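Local coordinates for putative NADPH-dependent oxidoreductase (Desulfitobacterium hafniense DCB-2, PDB 3DB2), which is a putative NADPH-dependent oxidoreductase that pairs a Rossmann-fold nucleotide-binding domain with a GFO/IDH/MocA-type C-terminal domain, at residues P196-F201 and E222-K227; L331-A336 and V347-I352; R127-L132 and D265-H270; G239-N244 and Y254-S259. One frame throughout, in Å; residues are numbered along the deposited sequence. Where two conformers were deposited one is given.

Contact 1: residues P196-F201 and E222-K227; sequences PVARVF and EFEDGK
Strands 197-205 and 216-223 run antiparallel here, and their register slips by one residue between V197, paired with F223, and R199, paired with E222. The slip is a classic beta bulge: A198 and R199 both face E222, whose carbonyl O accepts from A198 N at 2.8 Å and from R199 N at 3.2 Å, both in the carbonyl plane. E222 N returns a bond to R199 O at 3.0 Å. The two strands form a hairpin of the large mixed sheet in the C-terminal domain, and a type I turn from F223 to G226 leads on to strand 228-234 of the same sheet. R199 and E222 lie side by side on one face. R199 sets CG in the crowded position between N and C (chi1 63°) and bends at chi3, bringing NH1 within 2.9 Å of E222 OE1 in a salt bridge, the guanidinium and carboxylate planes 72° apart. Water 1 joins R199 NH1 to F223 O, while R199 NH2 is salt-bridged to E348, and E222 OE2 to K205 of the second subunit. Away from that face, V197 CG2 meets the F223 ring obliquely, 3.5 Å from CE2. E224 OE1 is salt-bridged to R329.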
loop_
_atom_site.group_PDB
_atom_site.type_symbol
_atom_site.label_atom_id
_atom_site.label_comp_id
_atom_site.label_asym_id
_atom_site.label_seq_id
_atom_site.Cartn_x
_atom_site.Cartn_y
_atom_site.Cartn_z
ATOM N N PRO C 196 -18.360 3.549 5.725
ATOM C CA PRO C 196 -18.669 2.903 4.453
ATOM C C PRO C 196 -17.886 3.398 3.245
ATOM O O PRO C 196 -17.660 4.575 2.943
ATOM C CB PRO C 196 -20.168 3.209 4.230
ATOM C CG PRO C 196 -20.394 4.445 5.032
ATOM C CD PRO C 196 -19.508 4.321 6.225
ATOM N N VAL C 197 -17.454 2.434 2.444
ATOM C CA VAL C 197 -16.782 2.694 1.178
ATOM C C VAL C 197 -17.763 3.249 0.159
ATOM O O VAL C 197 -18.899 2.784 0.088
ATOM C CB VAL C 197 -16.139 1.398 0.666
ATOM C CG1 VAL C 197 -15.600 1.623 -0.736
ATOM C CG2 VAL C 197 -15.049 0.926 1.630
ATOM N N ALA C 198 -17.342 4.233 -0.626
ATOM C CA ALA C 198 -18.170 4.780 -1.693
ATOM C C ALA C 198 -17.885 4.175 -3.055
ATOM O O ALA C 198 -18.764 3.937 -3.890
ATOM C CB ALA C 198 -17.998 6.292 -1.771
ATOM N N ARG C 199 -16.627 3.963 -3.386
ATOM C CA ARG C 199 -16.204 3.472 -4.685
ATOM C C ARG C 199 -14.874 2.723 -4.589
ATOM O O ARG C 199 -14.071 2.869 -3.641
ATOM C CB ARG C 199 -16.042 4.582 -5.728
ATOM C CG ARG C 199 -14.969 5.625 -5.407
ATOM C CD ARG C 199 -15.090 6.808 -6.399
ATOM N NE ARG C 199 -16.451 7.346 -6.201
ATOM C CZ ARG C 199 -16.775 8.136 -5.203
ATOM N NH1 ARG C 199 -15.879 8.560 -4.307
ATOM N NH2 ARG C 199 -18.062 8.493 -5.169
ATOM N N VAL C 200 -14.628 1.878 -5.589
ATOM C CA VAL C 200 -13.562 0.920 -5.697
ATOM C C VAL C 200 -12.864 0.972 -7.051
ATOM O O VAL C 200 -13.591 1.108 -8.037
ATOM C CB VAL C 200 -14.130 -0.519 -5.532
ATOM C CG1 VAL C 200 -13.026 -1.565 -5.532
ATOM C CG2 VAL C 200 -14.959 -0.628 -4.262
ATOM N N PHE C 201 -11.545 0.804 -7.081
ATOM C CA PHE C 201 -10.830 0.520 -8.324
ATOM C C PHE C 201 -9.892 -0.666 -8.024
ATOM O O PHE C 201 -9.220 -0.707 -6.998
ATOM C CB PHE C 201 -10.097 1.716 -8.936
ATOM C CG PHE C 201 -9.428 1.326 -10.245
ATOM C CD1 PHE C 201 -10.160 1.440 -11.423
ATOM C CD2 PHE C 201 -8.138 0.831 -10.344
ATOM C CE1 PHE C 201 -9.612 1.055 -12.639
ATOM C CE2 PHE C 201 -7.581 0.463 -11.554
ATOM C CZ PHE C 201 -8.327 0.579 -12.708
ATOM N N GLU C 222 -12.296 4.712 -2.023
ATOM C CA GLU C 222 -12.612 6.050 -1.516
ATOM C C GLU C 222 -13.841 5.897 -0.618
ATOM O O GLU C 222 -14.794 5.233 -1.062
ATOM C CB GLU C 222 -12.933 7.074 -2.575
ATOM C CG GLU C 222 -11.749 7.514 -3.403
ATOM C CD GLU C 222 -12.025 8.860 -4.067
ATOM O OE1 GLU C 222 -13.071 9.020 -4.719
ATOM O OE2 GLU C 222 -11.168 9.754 -3.937
ATOM N N PHE C 223 -13.793 6.483 0.553
ATOM C CA PHE C 223 -14.838 6.400 1.563
ATOM C C PHE C 223 -15.912 7.466 1.316
ATOM O O PHE C 223 -15.666 8.408 0.571
ATOM C CB PHE C 223 -14.262 6.530 2.993
ATOM C CG PHE C 223 -13.554 5.197 3.304
ATOM C CD1 PHE C 223 -12.230 5.028 2.945
ATOM C CD2 PHE C 223 -14.246 4.182 3.912
ATOM C CE1 PHE C 223 -11.577 3.824 3.174
ATOM C CE2 PHE C 223 -13.611 2.952 4.117
ATOM C CZ PHE C 223 -12.299 2.778 3.725
ATOM N N GLU C 224 -17.078 7.285 1.932
ATOM C CA GLU C 224 -18.154 8.259 1.740
ATOM C C GLU C 224 -17.750 9.628 2.275
ATOM O O GLU C 224 -18.215 10.655 1.781
ATOM C CB GLU C 224 -19.431 7.725 2.407
ATOM C CG GLU C 224 -20.407 7.087 1.438
ATOM C CD GLU C 224 -20.586 5.594 1.603
ATOM O OE1 GLU C 224 -21.761 5.189 1.778
ATOM O OE2 GLU C 224 -19.568 4.865 1.559
ATOM N N ASP C 225 -16.861 9.652 3.264
ATOM C CA ASP C 225 -16.383 10.945 3.785
ATOM C C ASP C 225 -15.124 11.460 3.107
ATOM O O ASP C 225 -14.544 12.463 3.531
ATOM C CB ASP C 225 -16.189 10.846 5.302
ATOM C CG ASP C 225 -14.950 10.116 5.756
ATOM O OD1 ASP C 225 -14.240 9.520 4.918
ATOM O OD2 ASP C 225 -14.644 10.137 6.971
ATOM N N GLY C 226 -14.631 10.856 2.035
ATOM C CA GLY C 226 -13.473 11.376 1.350
ATOM C C GLY C 226 -12.146 10.724 1.673
ATOM O O GLY C 226 -11.183 10.917 0.944
ATOM N N LYS C 227 -12.083 9.979 2.765
ATOM C CA LYS C 227 -10.844 9.320 3.199
ATOM C C LYS C 227 -10.530 8.231 2.188
ATOM O O LYS C 227 -11.430 7.878 1.408
ATOM C CB LYS C 227 -11.000 8.794 4.605
ATOM C CG LYS C 227 -11.225 9.850 5.675
ATOM C CD LYS C 227 -10.969 9.213 7.048
ATOM C CE LYS C 227 -11.077 10.257 8.148
ATOM N NZ LYS C 227 -12.440 10.841 8.178
HETATM O O HOH W 1 -16.437 9.798 -1.613
#

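Contact 2: residues L331-A336 and V347-I352; sequences LAVVLA and VEIAEI
No hydrogen bond crosses between these two segments; they meet by van der Waals packing. Packing between aliphatic side chains does most of the work, with A332 and A336, one turn apart on helix 324-343, offering their CB atoms to segment 347-352. A336 CB touches three partners: V347 CG1 at 3.8 Å, I352 CG1 at 3.9 Å and I349 CD1 at 4.0 Å. A332 CB sits 4.0 Å from I352 CG2 and meets I349 CG2 as well. Both isoleucines hold CG1 anti to the carbonyl carbon and CG2 anti to N, which turns CG2 of each onto A332. This is the C-terminal end of the fold: the long helix leads through a short link to strand 347-348, an edge strand of the mixed sheet beside strand 197-205, and then to the last helix, 349-353, which packs back against helix 324-343. A second group of contacts has side chains resting against helix backbone. I349 CD1 reaches V333 CA at 3.9 Å, V347 CG2 lies 3.6 Å from A336 O, and I352 CD1 is 4.0 Å from A336 N. At the outer side L335 crosses I352 at about a right angle, its CD1 nearing I352 CG2. An alanine in place of I352 would lose CG1, CG2 and CD1, and so would probably loosen the seating of the last helix on A332, L335 and A336.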
loop_
_atom_site.group_PDB
_atom_site.type_symbol
_atom_site.label_atom_id
_atom_site.label_comp_id
_atom_site.label_asym_id
_atom_site.label_seq_id
_atom_site.Cartn_x
_atom_site.Cartn_y
_atom_site.Cartn_z
ATOM N N LEU C 331 -19.217 -7.636 1.147
ATOM C CA LEU C 331 -19.234 -8.392 -0.094
ATOM C C LEU C 331 -19.269 -7.486 -1.330
ATOM O O LEU C 331 -18.652 -7.754 -2.349
ATOM C CB LEU C 331 -20.480 -9.268 -0.179
ATOM C CG LEU C 331 -20.732 -10.043 -1.494
ATOM C CD1 LEU C 331 -19.542 -10.965 -1.753
ATOM C CD2 LEU C 331 -22.072 -10.771 -1.403
ATOM N N ALA C 332 -20.048 -6.412 -1.213
ATOM C CA ALA C 332 -20.206 -5.431 -2.284
ATOM C C ALA C 332 -18.868 -4.808 -2.679
ATOM O O ALA C 332 -18.630 -4.520 -3.848
ATOM C CB ALA C 332 -21.179 -4.352 -1.835
ATOM N N VAL C 333 -17.970 -4.600 -1.726
ATOM C CA VAL C 333 -16.623 -4.135 -2.075
ATOM C C VAL C 333 -15.929 -5.144 -2.984
ATOM O O VAL C 333 -15.307 -4.803 -3.992
ATOM C CB VAL C 333 -15.809 -3.838 -0.811
ATOM C CG1 VAL C 333 -14.377 -3.426 -1.054
ATOM C CG2 VAL C 333 -16.492 -2.697 -0.032
ATOM N N VAL C 334 -16.029 -6.437 -2.622
ATOM C CA VAL C 334 -15.407 -7.486 -3.413
ATOM C C VAL C 334 -16.049 -7.504 -4.801
ATOM O O VAL C 334 -15.319 -7.594 -5.791
ATOM C CB VAL C 334 -15.496 -8.862 -2.724
ATOM C CG1 VAL C 334 -14.925 -9.956 -3.633
ATOM C CG2 VAL C 334 -14.737 -8.887 -1.400
ATOM N N LEU C 335 -17.375 -7.404 -4.881
ATOM C CA LEU C 335 -18.011 -7.507 -6.200
ATOM C C LEU C 335 -17.661 -6.275 -7.051
ATOM O O LEU C 335 -17.472 -6.385 -8.264
ATOM C CB LEU C 335 -19.510 -7.706 -6.056
ATOM C CG LEU C 335 -19.971 -8.945 -5.280
ATOM C CD1 LEU C 335 -21.481 -8.915 -5.055
ATOM C CD2 LEU C 335 -19.563 -10.241 -5.980
ATOM N N ALA C 336 -17.551 -5.134 -6.388
ATOM C CA ALA C 336 -17.239 -3.901 -7.146
ATOM C C ALA C 336 -15.837 -3.987 -7.707
ATOM O O ALA C 336 -15.582 -3.516 -8.832
ATOM C CB ALA C 336 -17.435 -2.713 -6.232
ATOM N N VAL C 347 -15.788 1.766 -9.776
ATOM C CA VAL C 347 -17.147 1.257 -9.624
ATOM C C VAL C 347 -17.708 1.747 -8.307
ATOM O O VAL C 347 -17.037 1.561 -7.271
ATOM C CB VAL C 347 -17.173 -0.279 -9.629
ATOM C CG1 VAL C 347 -18.595 -0.758 -9.312
ATOM C CG2 VAL C 347 -16.686 -0.803 -10.969
ATOM N N GLU C 348 -18.873 2.371 -8.377
ATOM C CA GLU C 348 -19.575 2.880 -7.198
ATOM C C GLU C 348 -20.152 1.661 -6.461
ATOM O O GLU C 348 -20.675 0.732 -7.048
ATOM C CB GLU C 348 -20.690 3.852 -7.533
ATOM C CG GLU C 348 -20.299 5.063 -8.366
ATOM C CD GLU C 348 -19.288 5.934 -7.639
ATOM O OE1 GLU C 348 -19.627 6.442 -6.550
ATOM O OE2 GLU C 348 -18.182 6.062 -8.191
ATOM N N ILE C 349 -20.076 1.666 -5.136
ATOM C CA ILE C 349 -20.710 0.582 -4.391
ATOM C C ILE C 349 -22.216 0.612 -4.600
ATOM O O ILE C 349 -22.907 -0.399 -4.561
ATOM C CB ILE C 349 -20.363 0.705 -2.900
ATOM C CG1 ILE C 349 -18.861 0.706 -2.589
ATOM C CG2 ILE C 349 -21.059 -0.392 -2.116
ATOM C CD1 ILE C 349 -18.184 -0.611 -2.934
ATOM N N ALA C 350 -22.790 1.790 -4.860
ATOM C CA ALA C 350 -24.239 1.835 -5.074
ATOM C C ALA C 350 -24.671 1.036 -6.295
ATOM O O ALA C 350 -25.779 0.488 -6.344
ATOM C CB ALA C 350 -24.677 3.290 -5.216
ATOM N N GLU C 351 -23.795 0.939 -7.273
ATOM C CA GLU C 351 -24.013 0.237 -8.528
ATOM C C GLU C 351 -24.255 -1.249 -8.284
ATOM O O GLU C 351 -24.883 -2.013 -9.020
ATOM C CB GLU C 351 -22.823 0.347 -9.451
ATOM C CG GLU C 351 -22.608 1.638 -10.199
ATOM C CD GLU C 351 -21.412 1.435 -11.136
ATOM O OE1 GLU C 351 -21.558 0.418 -11.845
ATOM O OE2 GLU C 351 -20.436 2.232 -11.101
ATOM N N ILE C 352 -23.688 -1.719 -7.182
ATOM C CA ILE C 352 -23.734 -3.135 -6.827
ATOM C C ILE C 352 -24.988 -3.316 -5.968
ATOM O O ILE C 352 -25.821 -4.167 -6.226
ATOM C CB ILE C 352 -22.508 -3.606 -6.037
ATOM C CG1 ILE C 352 -21.185 -3.528 -6.786
ATOM C CG2 ILE C 352 -22.714 -5.027 -5.500
ATOM C CD1 ILE C 352 -21.128 -4.457 -7.993
#

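Contact 3: residues R127-L132 and D265-H270; sequences RRLGAL and DVTDEH
At the start of helix 130-140 the carboxylate of D268, in the loop between strands 250-256 and 271-278, accepts from the first backbone N-H groups of the helix. L129 occupies the N-cap position itself, but its side chain has no polar atom to offer them, and the acceptor is instead supplied by D268, far along the chain. D268 places CG beside its own N and anti to its carbonyl carbon (chi1 -84°), which sends the carboxylate toward the helix end. OD2 takes G130 N through its syn lone pair at 2.8 Å, with an N-H...O angle of 164°. OD1 takes A131 N at 3.2 Å, approached from 44° above the carboxylate plane. OD2 also accepts from V300 N, so this buried group is gripped by three backbone N-H donors, and together with the helix dipole these would probably favour its ionised form. An alanine at D268 would remove the acceptors of G130 N, A131 N and V300 N, and would probably weaken the hold of this loop on the start of the helix. L129 slides past D268 in the opposite direction, its CB 3.4 Å from D268 OD1. Next to it T267 turns CG2 toward the leucine while OG1 is held elsewhere, by W260 O and H302 NE2. F297 packs on both A131 and D268. The apolar part of the contact is small: T267 CG2 lies 3.8 Å from L129 CD2.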
loop_
_atom_site.group_PDB
_atom_site.type_symbol
_atom_site.label_atom_id
_atom_site.label_comp_id
_atom_site.label_asym_id
_atom_site.label_seq_id
_atom_site.Cartn_x
_atom_site.Cartn_y
_atom_site.Cartn_z
ATOM N N ARG C 127 -11.921 -7.486 13.654
ATOM C CA ARG C 127 -12.242 -6.205 14.244
ATOM C C ARG C 127 -12.322 -6.331 15.771
ATOM O O ARG C 127 -12.209 -5.312 16.440
ATOM C CB ARG C 127 -13.550 -5.590 13.744
ATOM C CG ARG C 127 -14.824 -6.345 14.004
ATOM C CD ARG C 127 -16.031 -5.447 13.915
ATOM N NE ARG C 127 -16.462 -5.215 12.530
ATOM C CZ ARG C 127 -17.423 -4.322 12.267
ATOM N NH1 ARG C 127 -17.988 -3.634 13.244
ATOM N NH2 ARG C 127 -17.857 -4.068 11.037
ATOM N N ARG C 128 -12.482 -7.550 16.259
ATOM C CA ARG C 128 -12.591 -7.802 17.686
ATOM C C ARG C 128 -11.240 -7.889 18.389
ATOM O O ARG C 128 -11.175 -7.794 19.628
ATOM C CB ARG C 128 -13.352 -9.104 17.943
ATOM C CG ARG C 128 -14.599 -9.309 17.117
ATOM C CD ARG C 128 -15.720 -9.900 17.924
ATOM N NE ARG C 128 -16.979 -9.647 17.238
ATOM C CZ ARG C 128 -18.074 -9.029 17.605
ATOM N NH1 ARG C 128 -18.188 -8.492 18.792
ATOM N NH2 ARG C 128 -19.089 -8.950 16.754
ATOM N N LEU C 129 -10.165 -8.088 17.629
ATOM C CA LEU C 129 -8.846 -8.183 18.227
ATOM C C LEU C 129 -8.565 -6.951 19.085
ATOM O O LEU C 129 -9.064 -5.888 18.738
ATOM C CB LEU C 129 -7.783 -8.328 17.150
ATOM C CG LEU C 129 -7.714 -9.694 16.444
ATOM C CD1 LEU C 129 -6.799 -9.644 15.243
ATOM C CD2 LEU C 129 -7.221 -10.761 17.424
ATOM N N GLY C 130 -7.799 -7.114 20.165
ATOM C CA GLY C 130 -7.521 -5.970 21.038
ATOM C C GLY C 130 -6.804 -4.893 20.225
ATOM O O GLY C 130 -6.990 -3.713 20.451
ATOM N N ALA C 131 -5.995 -5.308 19.257
ATOM C CA ALA C 131 -5.272 -4.323 18.439
ATOM C C ALA C 131 -6.243 -3.514 17.605
ATOM O O ALA C 131 -6.070 -2.307 17.533
ATOM C CB ALA C 131 -4.257 -5.011 17.573
ATOM N N LEU C 132 -7.253 -4.122 16.984
ATOM C CA LEU C 132 -8.152 -3.330 16.143
ATOM C C LEU C 132 -9.036 -2.408 16.975
ATOM O O LEU C 132 -9.377 -1.244 16.639
ATOM C CB LEU C 132 -8.961 -4.302 15.284
ATOM C CG LEU C 132 -8.424 -4.604 13.895
ATOM C CD1 LEU C 132 -8.392 -3.345 13.029
ATOM C CD2 LEU C 132 -7.036 -5.243 14.002
ATOM N N ASP C 265 -7.298 -17.057 21.842
ATOM C CA ASP C 265 -7.067 -16.287 23.042
ATOM C C ASP C 265 -5.677 -15.645 23.124
ATOM O O ASP C 265 -5.471 -14.806 24.016
ATOM C CB ASP C 265 -7.238 -17.122 24.310
ATOM C CG ASP C 265 -6.380 -18.362 24.384
ATOM O OD1 ASP C 265 -5.718 -18.731 23.391
ATOM O OD2 ASP C 265 -6.408 -18.982 25.477
ATOM N N VAL C 266 -4.771 -15.999 22.243
ATOM C CA VAL C 266 -3.436 -15.415 22.237
ATOM C C VAL C 266 -3.020 -14.777 20.915
ATOM O O VAL C 266 -1.878 -14.363 20.688
ATOM C CB VAL C 266 -2.377 -16.486 22.622
ATOM C CG1 VAL C 266 -2.486 -16.859 24.087
ATOM C CG2 VAL C 266 -2.504 -17.735 21.761
ATOM N N THR C 267 -3.938 -14.674 19.966
ATOM C CA THR C 267 -3.659 -14.099 18.657
ATOM C C THR C 267 -3.046 -12.696 18.776
ATOM O O THR C 267 -2.068 -12.399 18.096
ATOM C CB THR C 267 -4.934 -13.967 17.825
ATOM O OG1 THR C 267 -5.420 -15.299 17.606
ATOM C CG2 THR C 267 -4.683 -13.394 16.430
ATOM N N ASP C 268 -3.637 -11.880 19.651
ATOM C CA ASP C 268 -3.095 -10.526 19.817
ATOM C C ASP C 268 -1.645 -10.485 20.277
ATOM O O ASP C 268 -0.935 -9.498 20.051
ATOM C CB ASP C 268 -3.939 -9.773 20.824
ATOM C CG ASP C 268 -5.192 -9.128 20.275
ATOM O OD1 ASP C 268 -5.086 -8.363 19.292
ATOM O OD2 ASP C 268 -6.307 -9.365 20.807
ATOM N N GLU C 269 -1.173 -11.526 20.959
ATOM C CA GLU C 269 0.193 -11.529 21.463
ATOM C C GLU C 269 1.186 -11.735 20.325
ATOM O O GLU C 269 2.364 -11.429 20.504
ATOM C CB GLU C 269 0.424 -12.638 22.502
ATOM C CG GLU C 269 -0.414 -12.456 23.752
ATOM C CD GLU C 269 -0.122 -13.492 24.828
ATOM O OE1 GLU C 269 1.036 -13.957 24.937
ATOM O OE2 GLU C 269 -1.054 -13.845 25.579
ATOM N N HIS C 270 0.696 -12.227 19.197
ATOM C CA HIS C 270 1.533 -12.414 18.017
ATOM C C HIS C 270 1.286 -11.310 16.987
ATOM O O HIS C 270 1.206 -11.521 15.777
ATOM C CB HIS C 270 1.303 -13.822 17.471
ATOM C CG HIS C 270 1.665 -14.779 18.588
ATOM N ND1 HIS C 270 2.876 -15.425 18.621
ATOM C CD2 HIS C 270 1.006 -15.168 19.700
ATOM C CE1 HIS C 270 2.949 -16.188 19.703
ATOM N NE2 HIS C 270 1.820 -16.062 20.374
#

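Contact 4: residues G239-N244 and Y254-S259; sequences GVFSIN and YQLDFS
Strands 240-247 and 250-256 form an antiparallel beta hairpin in the mixed sheet of the C-terminal domain, their short segments 163° apart in direction. I243 and Y254 are the hydrogen-bonded pair: Y254 N gives to I243 O at 2.8 Å, nearly along the C=O axis, and I243 N gives to Y254 O at 3.0 Å from above the carbonyl plane. S242 and Q255 form the adjoining non-hydrogen-bonded pair, and L256 N closes the next bond on F241 O at 2.8 Å. I243 and Y254 share the face that packs on helix 130-140; on the other face, S242 CB meets Q255 NE2. The F241 ring carries much of the contact. With CG anti to its N (chi1 -172°), F241 lies alongside L256, whose CD2 sits over one ring face as a CH-pi contact, 14° off the normal. F241 CE1 meets the edge of the Y254 ring, 3.8 Å from CE2, and F241 CD2 meets F258 CD1 obliquely. F154 adds an edge-to-face ring contact to F241. I243 CG1 lies at the edge of the Y254 ring, 4.0 Å from CD2. At the end nearer the hairpin turn, water 2 donates to both N244 OD1, at 2.6 Å, and Y254 O.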
loop_
_atom_site.group_PDB
_atom_site.type_symbol
_atom_site.label_atom_id
_atom_site.label_comp_id
_atom_site.label_asym_id
_atom_site.label_seq_id
_atom_site.Cartn_x
_atom_site.Cartn_y
_atom_site.Cartn_z
ATOM N N GLY C 239 3.284 -15.108 4.006
ATOM C CA GLY C 239 2.182 -14.492 4.710
ATOM C C GLY C 239 2.489 -13.118 5.296
ATOM O O GLY C 239 3.509 -12.889 5.955
ATOM N N VAL C 240 1.578 -12.180 5.057
ATOM C CA VAL C 240 1.629 -10.831 5.605
ATOM C C VAL C 240 0.174 -10.445 5.950
ATOM O O VAL C 240 -0.697 -10.722 5.119
ATOM C CB VAL C 240 2.136 -9.725 4.672
ATOM C CG1 VAL C 240 2.075 -8.340 5.336
ATOM C CG2 VAL C 240 3.539 -10.017 4.179
ATOM N N PHE C 241 0.011 -9.853 7.118
ATOM C CA PHE C 241 -1.232 -9.216 7.533
ATOM C C PHE C 241 -0.806 -7.886 8.183
ATOM O O PHE C 241 -0.283 -7.919 9.296
ATOM C CB PHE C 241 -2.085 -10.013 8.488
ATOM C CG PHE C 241 -3.470 -9.517 8.835
ATOM C CD1 PHE C 241 -3.723 -8.354 9.560
ATOM C CD2 PHE C 241 -4.587 -10.245 8.443
ATOM C CE1 PHE C 241 -4.972 -7.884 9.876
ATOM C CE2 PHE C 241 -5.857 -9.784 8.737
ATOM C CZ PHE C 241 -6.062 -8.619 9.441
ATOM N N SER C 242 -1.112 -6.795 7.481
ATOM C CA SER C 242 -0.709 -5.485 8.003
ATOM C C SER C 242 -1.770 -4.419 7.756
ATOM O O SER C 242 -2.589 -4.533 6.860
ATOM C CB SER C 242 0.620 -5.084 7.376
ATOM O OG SER C 242 0.551 -5.051 5.970
ATOM N N ILE C 243 -1.738 -3.374 8.600
ATOM C CA ILE C 243 -2.572 -2.200 8.471
ATOM C C ILE C 243 -1.704 -0.988 8.876
ATOM O O ILE C 243 -1.102 -0.994 9.959
ATOM C CB ILE C 243 -3.820 -2.256 9.365
ATOM C CG1 ILE C 243 -4.621 -3.554 9.220
ATOM C CG2 ILE C 243 -4.746 -1.055 9.160
ATOM C CD1 ILE C 243 -5.928 -3.594 9.968
ATOM N N ASN C 244 -1.641 -0.018 7.990
ATOM C CA ASN C 244 -0.902 1.217 8.234
ATOM C C ASN C 244 -1.979 2.312 8.154
ATOM O O ASN C 244 -2.727 2.398 7.188
ATOM C CB ASN C 244 0.184 1.529 7.223
ATOM C CG ASN C 244 1.223 0.422 7.113
ATOM O OD1 ASN C 244 1.598 -0.146 8.115
ATOM N ND2 ASN C 244 1.675 0.126 5.920
ATOM N N TYR C 254 0.614 -1.687 12.113
ATOM C CA TYR C 254 0.200 -2.952 12.702
ATOM C C TYR C 254 0.617 -4.111 11.784
ATOM O O TYR C 254 0.443 -4.008 10.563
ATOM C CB TYR C 254 -1.299 -2.988 12.898
ATOM C CG TYR C 254 -1.957 -4.270 13.324
ATOM C CD1 TYR C 254 -1.817 -4.747 14.623
ATOM C CD2 TYR C 254 -2.743 -5.020 12.446
ATOM C CE1 TYR C 254 -2.421 -5.925 15.010
ATOM C CE2 TYR C 254 -3.356 -6.201 12.859
ATOM C CZ TYR C 254 -3.191 -6.652 14.143
ATOM O OH TYR C 254 -3.782 -7.814 14.604
ATOM N N GLN C 255 1.145 -5.146 12.397
ATOM C CA GLN C 255 1.521 -6.408 11.803
ATOM C C GLN C 255 0.958 -7.570 12.616
ATOM O O GLN C 255 1.089 -7.549 13.834
ATOM C CB GLN C 255 3.050 -6.586 11.742
ATOM C CG GLN C 255 3.763 -5.851 10.636
ATOM C CD GLN C 255 3.727 -6.533 9.286
ATOM O OE1 GLN C 255 3.332 -7.692 9.153
ATOM N NE2 GLN C 255 4.134 -5.832 8.224
ATOM N N LEU C 256 0.358 -8.549 11.967
ATOM C CA LEU C 256 -0.077 -9.760 12.675
ATOM C C LEU C 256 0.511 -11.017 12.061
ATOM O O LEU C 256 0.594 -11.081 10.833
ATOM C CB LEU C 256 -1.595 -9.811 12.656
ATOM C CG LEU C 256 -2.264 -11.101 13.145
ATOM C CD1 LEU C 256 -2.144 -11.150 14.668
ATOM C CD2 LEU C 256 -3.681 -11.128 12.617
ATOM N N ASP C 257 0.913 -11.992 12.885
ATOM C CA ASP C 257 1.309 -13.306 12.428
ATOM C C ASP C 257 0.042 -14.160 12.342
ATOM O O ASP C 257 -0.394 -14.684 13.373
ATOM C CB ASP C 257 2.262 -14.012 13.377
ATOM C CG ASP C 257 2.698 -15.371 12.878
ATOM O OD1 ASP C 257 2.242 -15.858 11.829
ATOM O OD2 ASP C 257 3.582 -15.935 13.567
ATOM N N PHE C 258 -0.523 -14.239 11.151
ATOM C CA PHE C 258 -1.816 -14.868 10.922
ATOM C C PHE C 258 -1.811 -16.364 11.267
ATOM O O PHE C 258 -2.876 -16.998 11.371
ATOM C CB PHE C 258 -2.302 -14.649 9.465
ATOM C CG PHE C 258 -3.804 -14.879 9.383
ATOM C CD1 PHE C 258 -4.684 -13.878 9.744
ATOM C CD2 PHE C 258 -4.315 -16.100 8.967
ATOM C CE1 PHE C 258 -6.050 -14.100 9.675
ATOM C CE2 PHE C 258 -5.682 -16.330 8.896
ATOM C CZ PHE C 258 -6.543 -15.317 9.277
ATOM N N SER C 259 -0.633 -16.922 11.443
ATOM C CA SER C 259 -0.488 -18.334 11.790
ATOM C C SER C 259 -1.040 -18.574 13.175
ATOM O O SER C 259 -1.359 -19.742 13.474
ATOM C CB SER C 259 0.964 -18.778 11.626
ATOM O OG SER C 259 1.804 -18.288 12.638
HETATM O O HOH W 2 2.472 -2.362 9.112
#

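Following the chain from the N terminus, the Rossmann domain comes first, and contact 3 opens just after its last parallel strand, 120-123. Its loop, with 132 residues between the segments, holds two hairpin contacts in series: contact 1 between strands 197-205 and 216-223, then contact 4 between strands 240-247 and 250-256. Contact 3 closes at 265-270, tying the start of helix 130-140 to the loop between strands 250-256 and 271-278, and touching contact 4 where A131 packs on Y254 and H270 O bonds D257 N. Contact 2 closes last along the chain, and none cross. Its strand 347-348 pairs with strand 197-205, joining it to contact 1. Contacts 1, 2 and 4 thus share one mixed sheet.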